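Local coordinates for putative D-tyrosyl-tRNA(Tyr) deacylase 2 (Leishmania major, PDB 1TC5), which may hydrolyse D-tyrosyl-tRNA(Tyr) to D-tyrosine and free tRNA(Tyr), which could protect the cell against harmful D-tyrosine, at residues Ile96-Ser101 with Ala124-Phe129. Numbering follows the deposited sequence.
Sequences IVPQAS and ALYDRF
The strand at I96-P98 and the helix at A124-F129 run antiparallel at 178°, their axes 10.5 Å apart, and P98 and Y126 have the closest CA atoms, 7.5 Å. Y126 meets both P98 and I96. Its CG is anti to the backbone N (chi1 174°), which sends the ring from the helix to the strand. P98 CB lies over one face of this ring and makes a CH-pi contact, 4.2 Å from the centroid, 24° off the normal and displaced toward the rim. The proline ring continues along the phenol, and P98 CD lies 3.5 Å from Y126 OH. On I96 the methyl CG2 touches the tyrosine, 3.8 Å from Y126 CE1, and approaches the ring obliquely. The other branch of I96 serves the next turn of the helix: its CD1 is 4.4 Å from F129 CE2, a looser contact. The contact is buried and packs helix 119-136 onto strand 93-98 of the mixed sheet in the DTD fold. In that sheet strand 93-98 lies between parallel strands 37-45 and 169-171. Y126 OH hydrogen-bonds to G172 O, just past strand 169-171, so the phenol end is tied there while the ring packs on P98. F129 also reaches I42 of strand 37-45 and L58 and V62 of helix 55-67. Where the strand ends, Q99 turns its amide back, and NE2 donates to P98 O at 3.0 Å. Q99 OE1 is hydrogen-bonded across the dimer interface to T189 OG1 of the second subunit.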
ATOM      1  N   ILE A  96       9.542  -1.024  -7.519  1.00 16.29           N
ATOM      2  CA  ILE A  96       8.807   0.179  -7.934  1.00 14.46           C
ATOM      3  C   ILE A  96       7.617  -0.286  -8.740  1.00 15.62           C
ATOM      4  O   ILE A  96       7.774  -1.053  -9.712  1.00 16.31           O
ATOM      5  CB  ILE A  96       9.703   1.104  -8.827  1.00 13.28           C
ATOM      6  CG1 ILE A  96      10.982   1.491  -8.088  1.00 15.32           C
ATOM      7  CG2 ILE A  96       8.950   2.338  -9.226  1.00 14.12           C
ATOM      8  CD1 ILE A  96      12.067   2.048  -8.978  1.00 19.51           C
ATOM      9  N   VAL A  97       6.438   0.165  -8.329  1.00 16.33           N
ATOM     10  CA  VAL A  97       5.206  -0.135  -9.017  1.00 16.44           C
ATOM     11  C   VAL A  97       4.494   1.165  -9.432  1.00 17.33           C
ATOM     12  O   VAL A  97       4.176   2.003  -8.576  1.00 15.99           O
ATOM     13  CB  VAL A  97       4.283  -0.945  -8.098  1.00 18.56           C
ATOM     14  CG1 VAL A  97       3.102  -1.491  -8.854  1.00 15.79           C
ATOM     15  CG2 VAL A  97       5.087  -2.064  -7.423  1.00 17.43           C
ATOM     16  N   PRO A  98       4.193   1.315 -10.721  1.00 14.87           N
ATOM     17  CA  PRO A  98       3.433   2.477 -11.162  1.00 15.96           C
ATOM     18  C   PRO A  98       1.997   2.320 -10.670  1.00 15.61           C
ATOM     19  O   PRO A  98       1.379   1.277 -10.902  1.00 14.64           O
ATOM     20  CB  PRO A  98       3.525   2.413 -12.696  1.00 16.32           C
ATOM     21  CG  PRO A  98       3.764   0.966 -13.031  1.00 16.23           C
ATOM     22  CD  PRO A  98       4.479   0.382 -11.836  1.00 16.51           C
ATOM     23  N   GLN A  99       1.508   3.330  -9.952  1.00 16.50           N
ATOM     24  CA  GLN A  99       0.155   3.336  -9.413  1.00 15.31           C
ATOM     25  C   GLN A  99      -0.428   4.727  -9.558  1.00 13.84           C
ATOM     26  O   GLN A  99      -0.536   5.449  -8.587  1.00 15.83           O
ATOM     27  CB  GLN A  99       0.189   2.922  -7.944  1.00 14.48           C
ATOM     28  CG  GLN A  99       0.536   1.465  -7.739  1.00 14.88           C
ATOM     29  CD  GLN A  99      -0.646   0.563  -8.023  1.00 17.44           C
ATOM     30  OE1 GLN A  99      -1.531   0.436  -7.169  1.00 16.07           O
ATOM     31  NE2 GLN A  99      -0.691  -0.033  -9.234  1.00 14.02           N
ATOM     32  N   ALA A 100      -0.824   5.061 -10.786  1.00 14.43           N
ATOM     33  CA  ALA A 100      -1.295   6.383 -11.152  1.00 15.67           C
ATOM     34  C   ALA A 100      -2.590   6.716 -10.408  1.00 16.43           C
ATOM     35  O   ALA A 100      -2.877   7.887 -10.155  1.00 16.41           O
ATOM     36  CB  ALA A 100      -1.505   6.452 -12.660  1.00 16.18           C
ATOM     37  N   SER A 101      -3.321   5.669 -10.023  1.00 15.69           N
ATOM     38  CA  SER A 101      -4.607   5.791  -9.324  1.00 13.99           C
ATOM     39  C   SER A 101      -4.524   6.459  -7.943  1.00 14.19           C
ATOM     40  O   SER A 101      -5.555   6.848  -7.383  1.00 15.95           O
ATOM     41  CB  SER A 101      -5.222   4.407  -9.174  1.00 14.95           C
ATOM     42  OG  SER A 101      -4.287   3.477  -8.635  1.00 10.50           O
ATOM     43  N   ALA A 124       7.111   8.598 -19.633  1.00 16.09           N
ATOM     44  CA  ALA A 124       8.440   9.207 -19.723  1.00 17.82           C
ATOM     45  C   ALA A 124       9.026   9.498 -18.350  1.00 15.43           C
ATOM     46  O   ALA A 124      10.188   9.195 -18.099  1.00 14.53           O
ATOM     47  CB  ALA A 124       8.386  10.485 -20.534  1.00 18.86           C
ATOM     48  N   LEU A 125       8.215  10.079 -17.474  1.00 15.18           N
ATOM     49  CA  LEU A 125       8.656  10.386 -16.110  1.00 15.40           C
ATOM     50  C   LEU A 125       8.967   9.094 -15.347  1.00 16.03           C
ATOM     51  O   LEU A 125       9.948   9.022 -14.610  1.00 15.45           O
ATOM     52  CB  LEU A 125       7.609  11.220 -15.364  1.00 15.77           C
ATOM     53  CG  LEU A 125       7.383  12.666 -15.865  1.00 14.95           C
ATOM     54  CD1 LEU A 125       6.124  13.249 -15.272  1.00 16.04           C
ATOM     55  CD2 LEU A 125       8.561  13.540 -15.503  1.00 18.93           C
ATOM     56  N   TYR A 126       8.136   8.079 -15.546  1.00 16.39           N
ATOM     57  CA  TYR A 126       8.280   6.801 -14.836  1.00 15.54           C
ATOM     58  C   TYR A 126       9.572   6.110 -15.241  1.00 15.84           C
ATOM     59  O   TYR A 126      10.339   5.619 -14.403  1.00 13.48           O
ATOM     60  CB  TYR A 126       7.128   5.854 -15.161  1.00 16.16           C
ATOM     61  CG  TYR A 126       7.294   4.470 -14.575  1.00 14.78           C
ATOM     62  CD1 TYR A 126       7.184   4.259 -13.200  1.00 20.33           C
ATOM     63  CD2 TYR A 126       7.556   3.379 -15.379  1.00 14.15           C
ATOM     64  CE1 TYR A 126       7.360   3.001 -12.641  1.00 18.28           C
ATOM     65  CE2 TYR A 126       7.716   2.117 -14.830  1.00 18.25           C
ATOM     66  CZ  TYR A 126       7.615   1.930 -13.464  1.00 18.14           C
ATOM     67  OH  TYR A 126       7.760   0.660 -12.913  1.00 14.48           O
ATOM     68  N   ASP A 127       9.776   6.052 -16.540  1.00 17.85           N
ATOM     69  CA  ASP A 127      11.000   5.505 -17.093  1.00 20.19           C
ATOM     70  C   ASP A 127      12.248   6.242 -16.581  1.00 20.53           C
ATOM     71  O   ASP A 127      13.248   5.622 -16.220  1.00 19.67           O
ATOM     72  CB  ASP A 127      10.924   5.569 -18.613  1.00 20.02           C
ATOM     73  CG  ASP A 127      12.046   4.832 -19.276  1.00 28.94           C
ATOM     74  OD1 ASP A 127      12.051   3.589 -19.186  1.00 34.55           O
ATOM     75  OD2 ASP A 127      12.959   5.410 -19.904  1.00 30.91           O
ATOM     76  N   ARG A 128      12.170   7.571 -16.555  1.00 21.04           N
ATOM     77  CA  ARG A 128      13.299   8.403 -16.140  1.00 19.23           C
ATOM     78  C   ARG A 128      13.564   8.218 -14.664  1.00 18.21           C
ATOM     79  O   ARG A 128      14.705   8.105 -14.237  1.00 18.33           O
ATOM     80  CB  ARG A 128      13.010   9.864 -16.480  1.00 21.64           C
ATOM     81  CG  ARG A 128      14.200  10.782 -16.461  1.00 26.86           C
ATOM     82  CD  ARG A 128      15.097  10.637 -17.666  1.00 36.07           C
ATOM     83  NE  ARG A 128      16.300  11.469 -17.561  1.00 40.81           N
ATOM     84  CZ  ARG A 128      17.512  11.127 -18.004  1.00 45.39           C
ATOM     85  NH1 ARG A 128      17.737   9.954 -18.598  1.00 45.95           N
ATOM     86  NH2 ARG A 128      18.517  11.973 -17.854  1.00 49.52           N
ATOM     87  N   PHE A 129      12.493   8.135 -13.892  1.00 18.09           N
ATOM     88  CA  PHE A 129      12.585   7.929 -12.461  1.00 16.79           C
ATOM     89  C   PHE A 129      13.203   6.574 -12.102  1.00 14.71           C
ATOM     90  O   PHE A 129      14.026   6.504 -11.197  1.00 17.17           O
ATOM     91  CB  PHE A 129      11.203   8.061 -11.822  1.00 18.94           C
ATOM     92  CG  PHE A 129      11.193   7.806 -10.354  1.00 17.99           C
ATOM     93  CD1 PHE A 129      11.444   8.845  -9.460  1.00 23.07           C
ATOM     94  CD2 PHE A 129      10.925   6.532  -9.860  1.00 23.81           C
ATOM     95  CE1 PHE A 129      11.422   8.622  -8.090  1.00 22.97           C
ATOM     96  CE2 PHE A 129      10.888   6.298  -8.470  1.00 22.17           C
ATOM     97  CZ  PHE A 129      11.155   7.343  -7.596  1.00 22.68           C
TER